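Local coordinates for hypothetical protein (Staphylococcus aureus subsp. aureus, PDB 1QYI) that is of unknown function but, as a member of the haloacid dehalogenase-like superfamily, probably catalyses hydrolysis, perhaps of a phosphate ester, at residues V11-R17 against Q210-R215. Residues are numbered along the deposited sequence; the frame is centred on the assembly and turned at random.
Sequences VFLSEER and QEIILR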
loop_
_atom_site.group_PDB
_atom_site.type_symbol
_atom_site.label_atom_id
_atom_site.label_comp_id
_atom_site.label_asym_id
_atom_site.label_seq_id
_atom_site.Cartn_x
_atom_site.Cartn_y
_atom_site.Cartn_z
ATOM N N VAL A 11 1.514 -12.916 2.983
ATOM C CA VAL A 11 1.388 -14.080 3.861
ATOM C C VAL A 11 -0.067 -14.415 4.186
ATOM O O VAL A 11 -0.566 -15.490 3.855
ATOM C CB VAL A 11 2.117 -13.849 5.212
ATOM C CG1 VAL A 11 1.856 -15.016 6.148
ATOM C CG2 VAL A 11 3.604 -13.671 4.986
ATOM N N PHE A 12 -0.723 -13.477 4.864
ATOM C CA PHE A 12 -2.114 -13.617 5.283
ATOM C C PHE A 12 -3.041 -12.860 4.340
ATOM O O PHE A 12 -4.111 -13.351 3.970
ATOM C CB PHE A 12 -2.282 -13.058 6.696
ATOM C CG PHE A 12 -1.644 -13.902 7.777
ATOM C CD1 PHE A 12 -2.278 -15.058 8.248
ATOM C CD2 PHE A 12 -0.432 -13.520 8.354
ATOM C CE1 PHE A 12 -1.721 -15.820 9.284
ATOM C CE2 PHE A 12 0.132 -14.273 9.388
ATOM C CZ PHE A 12 -0.516 -15.431 9.858
ATOM N N LEU A 13 -2.631 -11.651 3.964
ATOM C CA LEU A 13 -3.425 -10.803 3.075
ATOM C C LEU A 13 -2.597 -10.339 1.881
ATOM O O LEU A 13 -1.372 -10.399 1.911
ATOM C CB LEU A 13 -3.908 -9.575 3.841
ATOM C CG LEU A 13 -4.503 -9.743 5.244
ATOM C CD1 LEU A 13 -4.749 -8.356 5.814
ATOM C CD2 LEU A 13 -5.805 -10.553 5.210
ATOM N N SER A 14 -3.257 -9.882 0.826
ATOM C CA SER A 14 -2.524 -9.394 -0.329
ATOM C C SER A 14 -2.716 -7.891 -0.411
ATOM O O SER A 14 -3.469 -7.323 0.377
ATOM C CB SER A 14 -2.999 -10.074 -1.613
ATOM O OG SER A 14 -4.404 -10.004 -1.749
ATOM N N GLU A 15 -2.026 -7.247 -1.347
ATOM C CA GLU A 15 -2.114 -5.796 -1.508
ATOM C C GLU A 15 -3.059 -5.362 -2.621
ATOM O O GLU A 15 -3.228 -4.167 -2.856
ATOM C CB GLU A 15 -0.730 -5.219 -1.796
ATOM C CG GLU A 15 0.247 -5.287 -0.639
ATOM C CD GLU A 15 1.635 -4.815 -1.038
ATOM O OE1 GLU A 15 2.219 -5.416 -1.967
ATOM O OE2 GLU A 15 2.143 -3.850 -0.425
ATOM N N GLU A 16 -3.665 -6.337 -3.296
ATOM C CA GLU A 16 -4.580 -6.086 -4.412
ATOM C C GLU A 16 -5.605 -4.982 -4.179
ATOM O O GLU A 16 -5.784 -4.102 -5.025
ATOM C CB GLU A 16 -5.325 -7.376 -4.776
ATOM C CG GLU A 16 -4.450 -8.435 -5.435
ATOM C CD GLU A 16 -3.842 -7.948 -6.741
ATOM O OE1 GLU A 16 -4.598 -7.521 -7.643
ATOM O OE2 GLU A 16 -2.604 -8.000 -6.868
ATOM N N ARG A 17 -6.287 -5.040 -3.037
ATOM C CA ARG A 17 -7.307 -4.061 -2.697
ATOM C C ARG A 17 -6.746 -2.642 -2.784
ATOM O O ARG A 17 -7.470 -1.709 -3.123
ATOM C CB ARG A 17 -7.839 -4.324 -1.288
ATOM C CG ARG A 17 -9.329 -4.072 -1.120
ATOM C CD ARG A 17 -10.165 -5.303 -1.470
ATOM N NE ARG A 17 -10.830 -5.195 -2.768
ATOM C CZ ARG A 17 -11.963 -5.826 -3.086
ATOM N NH1 ARG A 17 -12.567 -6.611 -2.207
ATOM N NH2 ARG A 17 -12.504 -5.670 -4.286
ATOM N N GLN A 210 -12.913 -5.567 3.631
ATOM C CA GLN A 210 -13.106 -6.552 2.573
ATOM C C GLN A 210 -11.763 -6.838 1.939
ATOM O O GLN A 210 -11.632 -6.891 0.714
ATOM C CB GLN A 210 -14.068 -6.034 1.505
ATOM C CG GLN A 210 -15.247 -5.276 2.079
ATOM C CD GLN A 210 -16.324 -5.017 1.060
ATOM O OE1 GLN A 210 -17.230 -4.225 1.297
ATOM N NE2 GLN A 210 -16.244 -5.698 -0.079
ATOM N N GLU A 211 -10.760 -7.016 2.790
ATOM C CA GLU A 211 -9.399 -7.281 2.354
ATOM C C GLU A 211 -9.320 -8.657 1.671
ATOM O O GLU A 211 -10.015 -9.606 2.046
ATOM C CB GLU A 211 -8.469 -7.206 3.574
ATOM C CG GLU A 211 -7.013 -6.867 3.274
ATOM C CD GLU A 211 -6.758 -5.370 3.050
ATOM O OE1 GLU A 211 -7.105 -4.551 3.922
ATOM O OE2 GLU A 211 -6.191 -5.008 2.002
ATOM N N ILE A 212 -8.478 -8.738 0.646
ATOM C CA ILE A 212 -8.263 -9.960 -0.125
ATOM C C ILE A 212 -7.456 -10.989 0.685
ATOM O O ILE A 212 -6.292 -10.771 1.014
ATOM C CB ILE A 212 -7.519 -9.656 -1.449
ATOM C CG1 ILE A 212 -7.242 -8.157 -1.582
ATOM C CG2 ILE A 212 -8.381 -10.064 -2.623
ATOM C CD1 ILE A 212 -6.340 -7.531 -0.489
ATOM N N ILE A 213 -8.083 -12.116 0.994
ATOM C CA ILE A 213 -7.423 -13.142 1.772
ATOM C C ILE A 213 -6.541 -14.009 0.877
ATOM O O ILE A 213 -6.875 -14.258 -0.285
ATOM C CB ILE A 213 -8.449 -14.058 2.475
ATOM C CG1 ILE A 213 -9.723 -13.281 2.839
ATOM C CG2 ILE A 213 -7.803 -14.700 3.690
ATOM C CD1 ILE A 213 -9.547 -12.185 3.876
ATOM N N LEU A 214 -5.416 -14.470 1.417
ATOM C CA LEU A 214 -4.518 -15.319 0.647
ATOM C C LEU A 214 -4.840 -16.781 0.949
ATOM O O LEU A 214 -4.799 -17.631 0.058
ATOM C CB LEU A 214 -3.057 -15.000 0.980
ATOM C CG LEU A 214 -2.445 -13.703 0.427
ATOM C CD1 LEU A 214 -1.179 -13.400 1.205
ATOM C CD2 LEU A 214 -2.142 -13.818 -1.067
ATOM N N ARG A 215 -5.181 -17.058 2.204
ATOM C CA ARG A 215 -5.537 -18.406 2.632
ATOM C C ARG A 215 -6.821 -18.393 3.474
ATOM O O ARG A 215 -6.978 -17.549 4.356
ATOM C CB ARG A 215 -4.395 -19.012 3.445
ATOM C CG ARG A 215 -3.223 -19.472 2.611
ATOM C CD ARG A 215 -3.019 -20.965 2.760
ATOM N NE ARG A 215 -3.831 -21.749 1.841
ATOM C CZ ARG A 215 -4.157 -23.017 2.053
ATOM N NH1 ARG A 215 -3.746 -23.628 3.153
ATOM N NH2 ARG A 215 -4.879 -23.679 1.162
#
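R17 reaches from the first turn of helix 16-31 to the backbone carbonyl of Q210, and its guanidinium meets that oxygen edge-on. The R17 NH1 to Q210 O bond is 3.1 Å long and nearly straight at 171°, with the acceptor in the guanidinium plane and the donor in the carbonyl plane. Bends at chi2 and chi3 swing the arginine round to this oxygen, while NH2 forms a salt bridge with D20.

Further along, the chains run antiparallel, and L13 and I213 pair through their backbones, a single non-hydrogen-bonded bridge. L214 N donates to F12 O at 3.1 Å, and S14 N to I212 O at 3.2 Å. S14 OG, placed between its own N and carbonyl carbon (chi1 51°), adds a weak bond to the same I212 oxygen.

I212 lays CG1 and CD1 across the start of helix 16-31, CD1 3.6 Å from R17 CB and CG1 3.8 Å from E16 CB. L214 lies against the 11-17 backbone, its CD2 3.9 Å from S14 CB. L13 turns away towards helix 242-252, yet its side chain crosses that of E211 at about a right angle, L13 CD1 3.7 Å from E211 CG.

The topology is consistent with paired HAD linkers joining the Rossmann-like core to the helical insert. All four bonds, one weak, end on sequence-independent main-chain oxygens, with side-chain donors from R17 and S14 and apolar cover from I212 and L214.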